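Local coordinates for protein probable 2-oxoglutarate-dependent dioxygenase At5g05600 (Arabidopsis thaliana, PDB 6LSV) that oxidises the defence hormone jasmonate to 12-hydroxyjasmonate, using iron(II), 2-oxoglutarate and molecular oxygen and releasing succinate and carbon dioxide, at residues Ala93-Asn96 with Trp97-Phe100; Tyr111-Pro115 with Arg116-Gly120; Gln246-Lys249 with Asp250-Trp253; Ile273-Asn276 with Ser277-Ser281. One frame throughout, in Å; residues are numbered along the deposited sequence.

Contact 1 (Ala93-Asn96 with Trp97-Phe100); sequences AREN and WREF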
loop_
_atom_site.group_PDB
_atom_site.type_symbol
_atom_site.label_atom_id
_atom_site.label_comp_id
_atom_site.label_asym_id
_atom_site.label_seq_id
_atom_site.Cartn_x
_atom_site.Cartn_y
_atom_site.Cartn_z
ATOM N N ALA A 93 -8.688 7.475 12.610
ATOM C CA ALA A 93 -7.986 6.273 12.174
ATOM C C ALA A 93 -6.488 6.387 12.424
ATOM O O ALA A 93 -5.854 5.440 12.904
ATOM C CB ALA A 93 -8.265 6.016 10.692
ATOM N N ARG A 94 -5.906 7.544 12.114
ATOM C CA ARG A 94 -4.474 7.716 12.320
ATOM C C ARG A 94 -4.126 7.717 13.804
ATOM O O ARG A 94 -3.200 7.019 14.233
ATOM C CB ARG A 94 -4.004 9.007 11.654
ATOM C CG ARG A 94 -2.547 9.324 11.901
ATOM C CD ARG A 94 -2.211 10.736 11.456
ATOM N NE ARG A 94 -2.410 10.921 10.021
ATOM C CZ ARG A 94 -3.473 11.505 9.479
ATOM N NH1 ARG A 94 -4.448 11.968 10.253
ATOM N NH2 ARG A 94 -3.560 11.624 8.160
ATOM N N GLU A 95 -4.865 8.488 14.607
ATOM C CA GLU A 95 -4.501 8.644 16.013
ATOM C C GLU A 95 -4.816 7.395 16.827
ATOM O O GLU A 95 -4.123 7.114 17.812
ATOM C CB GLU A 95 -5.197 9.866 16.607
ATOM C CG GLU A 95 -4.760 11.181 15.976
ATOM C CD GLU A 95 -3.247 11.304 15.858
ATOM O OE1 GLU A 95 -2.548 11.113 16.875
ATOM O OE2 GLU A 95 -2.758 11.584 14.741
ATOM N N ASN A 96 -5.842 6.637 16.440
ATOM C CA ASN A 96 -6.064 5.333 17.058
ATOM C C ASN A 96 -4.878 4.410 16.817
ATOM O O ASN A 96 -4.377 3.768 17.747
ATOM C CB ASN A 96 -7.346 4.704 16.517
ATOM C CG ASN A 96 -8.558 5.039 17.357
ATOM O OD1 ASN A 96 -9.049 4.204 18.114
ATOM N ND2 ASN A 96 -9.048 6.266 17.231
ATOM N N TRP A 97 -4.414 4.329 15.568
ATOM C CA TRP A 97 -3.270 3.475 15.265
ATOM C C TRP A 97 -1.992 4.025 15.886
ATOM O O TRP A 97 -1.167 3.258 16.397
ATOM C CB TRP A 97 -3.120 3.313 13.752
ATOM C CG TRP A 97 -4.039 2.269 13.193
ATOM C CD1 TRP A 97 -5.175 2.478 12.464
ATOM C CD2 TRP A 97 -3.910 0.850 13.335
ATOM N NE1 TRP A 97 -5.758 1.275 12.141
ATOM C CE2 TRP A 97 -5.000 0.261 12.665
ATOM C CE3 TRP A 97 -2.976 0.021 13.961
ATOM C CZ2 TRP A 97 -5.178 -1.119 12.599
ATOM C CZ3 TRP A 97 -3.157 -1.346 13.898
ATOM C CH2 TRP A 97 -4.250 -1.903 13.224
ATOM N N ARG A 98 -1.812 5.347 15.859
ATOM C CA ARG A 98 -0.656 5.936 16.528
ATOM C C ARG A 98 -0.632 5.561 18.003
ATOM O O ARG A 98 0.432 5.257 18.556
ATOM C CB ARG A 98 -0.661 7.456 16.363
ATOM C CG ARG A 98 0.590 8.122 16.914
ATOM C CD ARG A 98 0.399 9.617 17.123
ATOM N NE ARG A 98 -0.083 10.311 15.929
ATOM C CZ ARG A 98 0.650 10.532 14.841
ATOM N NH1 ARG A 98 1.907 10.104 14.785
ATOM N NH2 ARG A 98 0.124 11.179 13.808
ATOM N N GLU A 99 -1.799 5.570 18.653
ATOM C CA GLU A 99 -1.880 5.160 20.051
ATOM C C GLU A 99 -1.508 3.692 20.216
ATOM O O GLU A 99 -0.835 3.317 21.184
ATOM C CB GLU A 99 -3.286 5.429 20.589
ATOM C CG GLU A 99 -3.581 4.825 21.956
ATOM C CD GLU A 99 -2.765 5.459 23.072
ATOM O OE1 GLU A 99 -3.128 6.570 23.519
ATOM O OE2 GLU A 99 -1.765 4.844 23.506
ATOM N N PHE A 100 -1.933 2.846 19.274
ATOM C CA PHE A 100 -1.561 1.436 19.321
ATOM C C PHE A 100 -0.048 1.265 19.260
ATOM O O PHE A 100 0.533 0.484 20.021
ATOM C CB PHE A 100 -2.236 0.680 18.175
ATOM C CG PHE A 100 -1.776 -0.745 18.035
ATOM C CD1 PHE A 100 -2.275 -1.734 18.869
ATOM C CD2 PHE A 100 -0.845 -1.095 17.070
ATOM C CE1 PHE A 100 -1.852 -3.045 18.744
ATOM C CE2 PHE A 100 -0.420 -2.405 16.940
ATOM C CZ PHE A 100 -0.925 -3.381 17.777
#
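Glu95 and Arg98 form an i to i+3 salt bridge on one turn of helix 87-102, a helix whose inner side packs against strand 294-302 and helix 161-186. The guanidinium of Arg98 grips the carboxylate side-on and with two nitrogens: NE reaches Glu95 OE1 at 2.8 Å, and NH2 reaches Glu95 OE2 at 3.1 Å on its syn lone pair. The two flat groups are only 24° apart, and the carboxylate meets the guanidinium edge in plane. The chain of Glu95 bends at chi2 (-47°), which folds the acid along the helix so that it lies alongside Arg98.

Arg94 runs beside Arg98 on the same flank, its CD 3.3 Å from Arg98 NH2, while its own NH1 is paired with Asp91. Beneath these side chains run the i to i+4 backbone bonds, among them Arg98 N to Arg94 O at 2.7 Å. Trp97 and Phe100 suit the buried side: Trp97 packs on Leu297 and Ile165, and both rings meet Tyr139. Asn96 instead binds Ala92 O and Thr160 OG1.

Arg94 NE and Arg98 NH2 are 4.6 Å apart, but each arginine has carboxylate partners: Asp91 for Arg94, Glu95 and Glu293 for Arg98. These acids probably offset the like charges and limit rotation of the Arg98 guanidinium.

Contact 2 (Tyr111-Pro115 with Arg116-Gly120); sequences YSNSP and RTYEG. With JAA ({(1R,2R)-3-oxo-2-[(2Z)-pent-2-en-1-yl]cyclopentyl}acetic acid), chain D.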
loop_
_atom_site.group_PDB
_atom_site.type_symbol
_atom_site.label_atom_id
_atom_site.label_comp_id
_atom_site.label_asym_id
_atom_site.label_seq_id
_atom_site.Cartn_x
_atom_site.Cartn_y
_atom_site.Cartn_z
ATOM N N TYR A 111 0.217 -10.293 19.362
ATOM C CA TYR A 111 -0.375 -10.184 18.034
ATOM C C TYR A 111 0.616 -10.500 16.920
ATOM O O TYR A 111 0.309 -10.265 15.746
ATOM C CB TYR A 111 -0.943 -8.780 17.825
ATOM C CG TYR A 111 -2.153 -8.452 18.666
ATOM C CD1 TYR A 111 -3.273 -9.270 18.658
ATOM C CD2 TYR A 111 -2.185 -7.301 19.444
ATOM C CE1 TYR A 111 -4.381 -8.960 19.414
ATOM C CE2 TYR A 111 -3.286 -6.984 20.202
ATOM C CZ TYR A 111 -4.383 -7.816 20.184
ATOM O OH TYR A 111 -5.489 -7.505 20.942
ATOM N N SER A 112 1.795 -11.018 17.272
ATOM C CA SER A 112 2.851 -11.321 16.311
ATOM C C SER A 112 2.309 -12.060 15.091
ATOM O O SER A 112 1.551 -13.029 15.215
ATOM C CB SER A 112 3.941 -12.162 16.973
ATOM O OG SER A 112 5.130 -12.095 16.205
ATOM N N ASN A 113 2.684 -11.579 13.903
ATOM C CA ASN A 113 2.246 -12.220 12.673
ATOM C C ASN A 113 3.236 -13.306 12.268
ATOM O O ASN A 113 4.327 -13.423 12.825
ATOM C CB ASN A 113 2.061 -11.192 11.554
ATOM C CG ASN A 113 3.376 -10.645 11.006
ATOM O OD1 ASN A 113 4.428 -10.722 11.641
ATOM N ND2 ASN A 113 3.307 -10.070 9.811
ATOM N N SER A 114 2.840 -14.100 11.285
ATOM C CA SER A 114 3.612 -15.229 10.792
ATOM C C SER A 114 3.504 -15.239 9.271
ATOM O O SER A 114 2.564 -14.670 8.716
ATOM C CB SER A 114 3.106 -16.555 11.374
ATOM O OG SER A 114 2.118 -17.122 10.534
ATOM N N PRO A 115 4.457 -15.877 8.579
ATOM C CA PRO A 115 4.528 -15.708 7.111
ATOM C C PRO A 115 3.404 -16.371 6.314
ATOM O O PRO A 115 3.328 -16.126 5.103
ATOM C CB PRO A 115 5.886 -16.326 6.748
ATOM C CG PRO A 115 6.637 -16.444 8.040
ATOM C CD PRO A 115 5.622 -16.601 9.114
ATOM N N ARG A 116 2.532 -17.185 6.916
ATOM C CA ARG A 116 1.532 -17.873 6.102
ATOM C C ARG A 116 0.243 -17.073 5.922
ATOM O O ARG A 116 -0.455 -17.264 4.919
ATOM C CB ARG A 116 1.213 -19.256 6.681
ATOM C CG ARG A 116 0.504 -20.158 5.672
ATOM C CD ARG A 116 1.440 -20.527 4.515
ATOM N NE ARG A 116 0.862 -20.231 3.204
ATOM C CZ ARG A 116 1.129 -20.905 2.086
ATOM N NH1 ARG A 116 0.549 -20.549 0.948
ATOM N NH2 ARG A 116 1.974 -21.929 2.099
ATOM N N THR A 117 -0.095 -16.176 6.852
ATOM C CA THR A 117 -1.170 -15.218 6.626
ATOM C C THR A 117 -0.746 -13.770 6.801
ATOM O O THR A 117 -1.461 -12.877 6.327
ATOM C CB THR A 117 -2.363 -15.488 7.562
ATOM O OG1 THR A 117 -2.009 -15.146 8.907
ATOM C CG2 THR A 117 -2.791 -16.949 7.503
ATOM N N TYR A 118 0.378 -13.512 7.478
ATOM C CA TYR A 118 0.913 -12.173 7.707
ATOM C C TYR A 118 -0.015 -11.322 8.566
ATOM O O TYR A 118 0.315 -10.174 8.885
ATOM C CB TYR A 118 1.199 -11.471 6.374
ATOM C CG TYR A 118 2.588 -11.720 5.831
ATOM C CD1 TYR A 118 3.664 -10.948 6.245
ATOM C CD2 TYR A 118 2.822 -12.730 4.901
ATOM C CE1 TYR A 118 4.939 -11.172 5.748
ATOM C CE2 TYR A 118 4.092 -12.961 4.400
ATOM C CZ TYR A 118 5.144 -12.177 4.825
ATOM O OH TYR A 118 6.406 -12.403 4.327
ATOM N N GLU A 119 -1.169 -11.869 8.952
ATOM C CA GLU A 119 -2.117 -11.118 9.768
ATOM C C GLU A 119 -1.524 -10.835 11.139
ATOM O O GLU A 119 -1.002 -11.737 11.802
ATOM C CB GLU A 119 -3.425 -11.895 9.927
ATOM C CG GLU A 119 -4.261 -12.021 8.671
ATOM C CD GLU A 119 -5.347 -13.070 8.816
ATOM O OE1 GLU A 119 -5.009 -14.267 8.921
ATOM O OE2 GLU A 119 -6.539 -12.701 8.839
ATOM N N GLY A 120 -1.599 -9.574 11.564
ATOM C CA GLY A 120 -1.236 -9.196 12.911
ATOM C C GLY A 120 -0.091 -8.198 12.932
ATOM O O GLY A 120 0.063 -7.382 12.015
HETATM O O01 JAA D . 2.107 -6.552 4.376
HETATM O O02 JAA D . -1.905 -8.835 -0.003
HETATM O O03 JAA D . -0.557 -10.539 0.086
HETATM C C04 JAA D . 0.396 -7.966 1.829
HETATM C C05 JAA D . 1.693 -7.080 2.251
HETATM C C06 JAA D . 0.490 -9.214 2.745
HETATM C C07 JAA D . 1.376 -8.887 3.754
HETATM C C08 JAA D . 1.787 -7.315 3.528
HETATM C C09 JAA D . 1.460 -5.530 1.977
HETATM C C10 JAA D . 0.431 -8.355 0.456
HETATM C C11 JAA D . 1.875 -5.179 0.547
HETATM C C12 JAA D . -0.743 -9.295 0.163
HETATM C C13 JAA D . 2.655 -4.148 0.282
HETATM C C14 JAA D . 3.190 -3.252 1.396
HETATM C C15 JAA D . 4.708 -3.129 1.267
#
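Tyr118 holds a left-handed backbone conformation (phi 64°), uncommon for a residue with a side chain, and Pro115 CA sits over one face of its ring, offset toward the rim. This CH-pi contact spans 4.2 Å from Pro115 CA to the ring centroid. The same side chain lines the substrate pocket: Tyr118 CB stands 3.7 Å from C07 of the jasmonate cyclopentanone ring. A tyrosine suits both tasks, giving the hormone an apolar wall at CB and the near part of the ring, with a hydroxyl held by Arg337 O and Gly126 N.

The turn is closed by Tyr118 N, which binds Ser114 O at 2.8 Å, nearly along the C=O axis. A second bond comes from a side chain: Asn113 ND2 donates to Tyr118 O at 3.1 Å, the oxygen in the amide plane but the nitrogen above the carbonyl plane. With chi1 at 73°, Asn113 CG sits between backbone N and carbonyl carbon, directing ND2 to Tyr118 O; ND2 also binds Tyr138 OH. Gly120 fits where the chain passes Tyr111, its CA 3.4 Å from Tyr111 O: a CB would collide with that oxygen and, at these backbone angles, with Glu119 O.

The hairpin-like loop links helix 87-102 to strand 120-122, an outer strand of the main sheet. Backbone bonds join Tyr111 and Asn113 to Tyr121, and Gly120 to Phe140 of strand 137-144, on which Tyr118 also packs.

Contact 3 (Gln246-Lys249 with Asp250-Trp253); sequences QVRK and DDTW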
loop_
_atom_site.group_PDB
_atom_site.type_symbol
_atom_site.label_atom_id
_atom_site.label_comp_id
_atom_site.label_asym_id
_atom_site.label_seq_id
_atom_site.Cartn_x
_atom_site.Cartn_y
_atom_site.Cartn_z
ATOM N N GLN A 246 7.865 8.627 -0.845
ATOM C CA GLN A 246 8.545 9.018 -2.070
ATOM C C GLN A 246 8.095 8.121 -3.212
ATOM O O GLN A 246 8.026 6.899 -3.054
ATOM C CB GLN A 246 10.067 8.941 -1.909
ATOM C CG GLN A 246 10.627 9.878 -0.856
ATOM C CD GLN A 246 12.116 10.090 -1.014
ATOM O OE1 GLN A 246 12.863 9.144 -1.250
ATOM N NE2 GLN A 246 12.557 11.337 -0.888
ATOM N N VAL A 247 7.789 8.723 -4.357
ATOM C CA VAL A 247 7.431 7.986 -5.563
ATOM C C VAL A 247 8.535 8.195 -6.589
ATOM O O VAL A 247 9.212 9.230 -6.600
ATOM C CB VAL A 247 6.058 8.414 -6.126
ATOM C CG1 VAL A 247 4.982 8.322 -5.051
ATOM C CG2 VAL A 247 6.127 9.821 -6.689
ATOM N N ARG A 248 8.730 7.202 -7.450
ATOM C CA ARG A 248 9.801 7.246 -8.434
ATOM C C ARG A 248 9.235 7.518 -9.820
ATOM O O ARG A 248 8.309 6.830 -10.268
ATOM C CB ARG A 248 10.606 5.948 -8.442
ATOM C CG ARG A 248 11.754 5.973 -9.439
ATOM C CD ARG A 248 11.932 4.634 -10.115
ATOM N NE ARG A 248 12.715 3.723 -9.291
ATOM C CZ ARG A 248 13.638 2.896 -9.770
ATOM N NH1 ARG A 248 13.888 2.868 -11.071
ATOM N NH2 ARG A 248 14.309 2.096 -8.950
ATOM N N LYS A 249 9.798 8.524 -10.492
ATOM C CA LYS A 249 9.473 8.852 -11.877
ATOM C C LYS A 249 10.770 8.882 -12.674
ATOM O O LYS A 249 11.536 9.845 -12.575
ATOM C CB LYS A 249 8.754 10.192 -11.977
ATOM C CG LYS A 249 8.329 10.558 -13.392
ATOM C CD LYS A 249 7.294 9.588 -13.937
ATOM C CE LYS A 249 6.882 9.971 -15.349
ATOM N NZ LYS A 249 6.388 8.795 -16.115
ATOM N N ASP A 250 11.013 7.834 -13.458
ATOM C CA ASP A 250 12.179 7.738 -14.341
ATOM C C ASP A 250 13.478 8.024 -13.583
ATOM O O ASP A 250 14.205 8.979 -13.870
ATOM C CB ASP A 250 12.024 8.672 -15.546
ATOM C CG ASP A 250 10.903 8.244 -16.478
ATOM O OD1 ASP A 250 10.660 7.024 -16.610
ATOM O OD2 ASP A 250 10.261 9.129 -17.077
ATOM N N ASP A 251 13.748 7.175 -12.590
ATOM C CA ASP A 251 14.982 7.177 -11.802
ATOM C C ASP A 251 15.124 8.398 -10.897
ATOM O O ASP A 251 16.234 8.713 -10.462
ATOM C CB ASP A 251 16.223 7.057 -12.699
ATOM C CG ASP A 251 16.293 5.728 -13.429
ATOM O OD1 ASP A 251 15.734 4.733 -12.920
ATOM O OD2 ASP A 251 16.912 5.679 -14.514
ATOM N N THR A 252 14.035 9.095 -10.588
ATOM C CA THR A 252 14.065 10.225 -9.666
ATOM C C THR A 252 13.121 9.943 -8.507
ATOM O O THR A 252 11.944 9.639 -8.724
ATOM C CB THR A 252 13.670 11.532 -10.365
ATOM O OG1 THR A 252 14.607 11.823 -11.408
ATOM C CG2 THR A 252 13.657 12.687 -9.372
ATOM N N TRP A 253 13.634 10.039 -7.285
ATOM C CA TRP A 253 12.823 9.820 -6.094
ATOM C C TRP A 253 12.295 11.162 -5.602
ATOM O O TRP A 253 13.073 12.054 -5.251
ATOM C CB TRP A 253 13.631 9.103 -5.013
ATOM C CG TRP A 253 13.770 7.633 -5.291
ATOM C CD1 TRP A 253 14.889 6.978 -5.727
ATOM C CD2 TRP A 253 12.744 6.639 -5.177
ATOM N NE1 TRP A 253 14.624 5.637 -5.879
ATOM C CE2 TRP A 253 13.314 5.403 -5.549
ATOM C CE3 TRP A 253 11.399 6.673 -4.793
ATOM C CZ2 TRP A 253 12.586 4.216 -5.548
ATOM C CZ3 TRP A 253 10.678 5.495 -4.794
ATOM C CH2 TRP A 253 11.273 4.282 -5.168
#
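Arg248 sets CB over one face of the Trp253 indole, a CH-pi contact 3.6 Å from the six-membered centroid and 7° off its normal. The two residues are a non-hydrogen-bonded antiparallel pair, which puts both side chains in contact on one face of the sheet. Trp253 has CG anti to the carbonyl carbon (chi1 -77°), which leaves the ring turned back toward Arg248, and Arg285 adds a cation-pi contact. Arg248 leaves the backbone with CG anti to N (chi1 -179°), then bends at chi2 and chi3, taking NE past the ring, 3.8 Å from Trp253 CZ2 at the edge of the steep guanidinium. NH1 reaches Asp251 OD1 in a 3.2 Å salt bridge, and NE has a second carboxylate in Glu283.

The backbone O of Gln246 meets the same six-membered ring at its edge, 3.5 Å from Trp253 CZ3, while the extended side chain holds its amide almost parallel to the indole, bound to Thr255 and Arg285. Lys249 bends at chi2; NZ binds Gly74 O and makes a cation-pi contact with Trp75.

Asp250 and Asp251 form a two-residue hairpin turn, both with positive phi, which aspartate tolerates better than most residues. Lys249 N to Thr252 O closes it at 3.0 Å; Thr252 N to Lys249 O is longer. The turn joins strands 245-248 and 253-255 of a three-strand sheet completed by 284-286, which carries the iron ligand His284.

Contact 4 (Ile273-Asn276 with Ser277-Ser281); sequences ILSN and STYKS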
loop_
_atom_site.group_PDB
_atom_site.type_symbol
_atom_site.label_atom_id
_atom_site.label_comp_id
_atom_site.label_asym_id
_atom_site.label_seq_id
_atom_site.Cartn_x
_atom_site.Cartn_y
_atom_site.Cartn_z
ATOM N N ILE A 273 -1.782 -4.892 -14.999
ATOM C CA ILE A 273 -1.977 -6.077 -15.827
ATOM C C ILE A 273 -3.315 -6.014 -16.556
ATOM O O ILE A 273 -3.398 -6.322 -17.751
ATOM C CB ILE A 273 -1.855 -7.350 -14.971
ATOM C CG1 ILE A 273 -0.458 -7.450 -14.353
ATOM C CG2 ILE A 273 -2.155 -8.590 -15.799
ATOM C CD1 ILE A 273 -0.422 -8.247 -13.073
ATOM N N LEU A 274 -4.381 -5.610 -15.856
ATOM C CA LEU A 274 -5.699 -5.546 -16.484
ATOM C C LEU A 274 -5.734 -4.512 -17.604
ATOM O O LEU A 274 -6.303 -4.761 -18.674
ATOM C CB LEU A 274 -6.767 -5.242 -15.434
ATOM C CG LEU A 274 -7.218 -6.436 -14.586
ATOM C CD1 LEU A 274 -8.054 -5.982 -13.406
ATOM C CD2 LEU A 274 -7.993 -7.437 -15.424
ATOM N N SER A 275 -5.120 -3.353 -17.385
ATOM C CA SER A 275 -5.063 -2.313 -18.401
ATOM C C SER A 275 -4.055 -2.618 -19.503
ATOM O O SER A 275 -3.764 -1.728 -20.307
ATOM C CB SER A 275 -4.733 -0.963 -17.754
ATOM O OG SER A 275 -3.404 -0.929 -17.263
ATOM N N ASN A 276 -3.531 -3.846 -19.556
ATOM C CA ASN A 276 -2.477 -4.229 -20.502
ATOM C C ASN A 276 -1.358 -3.191 -20.525
ATOM O O ASN A 276 -0.858 -2.808 -21.586
ATOM C CB ASN A 276 -3.041 -4.452 -21.909
ATOM C CG ASN A 276 -2.156 -5.362 -22.758
ATOM O OD1 ASN A 276 -1.403 -6.183 -22.234
ATOM N ND2 ASN A 276 -2.245 -5.214 -24.075
ATOM N N SER A 277 -0.983 -2.719 -19.334
ATOM C CA SER A 277 0.065 -1.729 -19.085
ATOM C C SER A 277 -0.300 -0.322 -19.545
ATOM O O SER A 277 0.582 0.544 -19.600
ATOM C CB SER A 277 1.403 -2.128 -19.718
ATOM O OG SER A 277 2.221 -2.826 -18.794
ATOM N N THR A 278 -1.565 -0.052 -19.874
ATOM C CA THR A 278 -1.958 1.329 -20.137
ATOM C C THR A 278 -1.885 2.161 -18.863
ATOM O O THR A 278 -1.393 3.296 -18.874
ATOM C CB THR A 278 -3.364 1.390 -20.736
ATOM O OG1 THR A 278 -3.438 0.524 -21.877
ATOM C CG2 THR A 278 -3.691 2.814 -21.161
ATOM N N TYR A 279 -2.378 1.613 -17.756
ATOM C CA TYR A 279 -2.121 2.171 -16.439
ATOM C C TYR A 279 -0.859 1.536 -15.875
ATOM O O TYR A 279 -0.631 0.333 -16.033
ATOM C CB TYR A 279 -3.298 1.919 -15.494
ATOM C CG TYR A 279 -4.581 2.617 -15.883
ATOM C CD1 TYR A 279 -4.570 3.747 -16.685
ATOM C CD2 TYR A 279 -5.808 2.140 -15.442
ATOM C CE1 TYR A 279 -5.744 4.384 -17.037
ATOM C CE2 TYR A 279 -6.986 2.771 -15.786
ATOM C CZ TYR A 279 -6.948 3.891 -16.583
ATOM O OH TYR A 279 -8.121 4.517 -16.933
ATOM N N LYS A 280 -0.033 2.348 -15.227
ATOM C CA LYS A 280 1.195 1.873 -14.608
ATOM C C LYS A 280 1.047 1.898 -13.096
ATOM O O LYS A 280 0.458 2.828 -12.539
ATOM C CB LYS A 280 2.391 2.728 -15.030
ATOM C CG LYS A 280 2.679 2.673 -16.521
ATOM C CD LYS A 280 3.004 1.253 -16.967
ATOM C CE LYS A 280 3.416 1.226 -18.426
ATOM N NZ LYS A 280 4.106 2.484 -18.824
ATOM N N SER A 281 1.568 0.872 -12.432
ATOM C CA SER A 281 1.585 0.870 -10.977
ATOM C C SER A 281 2.745 1.728 -10.485
ATOM O O SER A 281 3.875 1.588 -10.960
ATOM C CB SER A 281 1.692 -0.557 -10.435
ATOM O OG SER A 281 2.899 -1.184 -10.836
#
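Ser275 and Thr278 are the ends of a type I' beta turn that directly follows helix 269-274, whose C-terminus is closed by a Schellman motif. Among backbone bonds, Thr278 N reaches Ser275 O at 2.8 Å to define the turn. Asn276 N reaches Ile273 O at 3.1 Å, and Ser277 N turns back to Gln272 O, the pair that makes up the Schellman motif. Both central residues of the turn have positive phi, 47° at Asn276 and 70° at Ser277; Asn276 is also the C-prime residue, and asparagine accepts this left-handed conformation readily.

Side chains supply a second set of bonds. Thr278 OG1 donates to Ser275 O at 2.8 Å, nearly in line with the carbonyl, so one oxygen takes both the hydroxyl and the amide of the same threonine, the amide coming from well above the carbonyl plane. Asn276 is spent on a neighbouring loop, with OD1 on Leu323 N and ND2 on Pro321 O, while Ser277 OG joins Tyr324 OH.

Apolar contact is slight across the turn: Tyr279 sets its CB 3.9 Å from Ser275 CB, and its ring packs on Ile271 and on Cys72 of helix 63-74, with the hydroxyl bound to Leu183 O. Serine fits the first turn position because a small side chain can be buried there with its polar atom satisfied. With chi1 at 69°, Ser275 OG faces the Ile271 and Gln272 carbonyls while accepting Tyr279 N at 2.8 Å.

In the fold
The four contacts lie in series along the chain, each about 17 Å from its centre. Contacts 1 and 2 come from the N-terminal part, with centres 20 Å apart and nearest atoms about 4 Å apart; contacts 3 and 4 belong to the oxygenase part, with centres 18 Å apart. Contact 2 alone touches a ligand, since Tyr118 lines the jasmonate pocket near Arg337, its side chain about 13 Å from the iron. Contact 1 stands behind the 2-oxoglutarate site: the Arg94 side chain is about 9 Å from the cosubstrate. Contact 3 backs the metal, the side chain of Val247 lying about 4 Å from that of His284. Contact 4 is away from these sites.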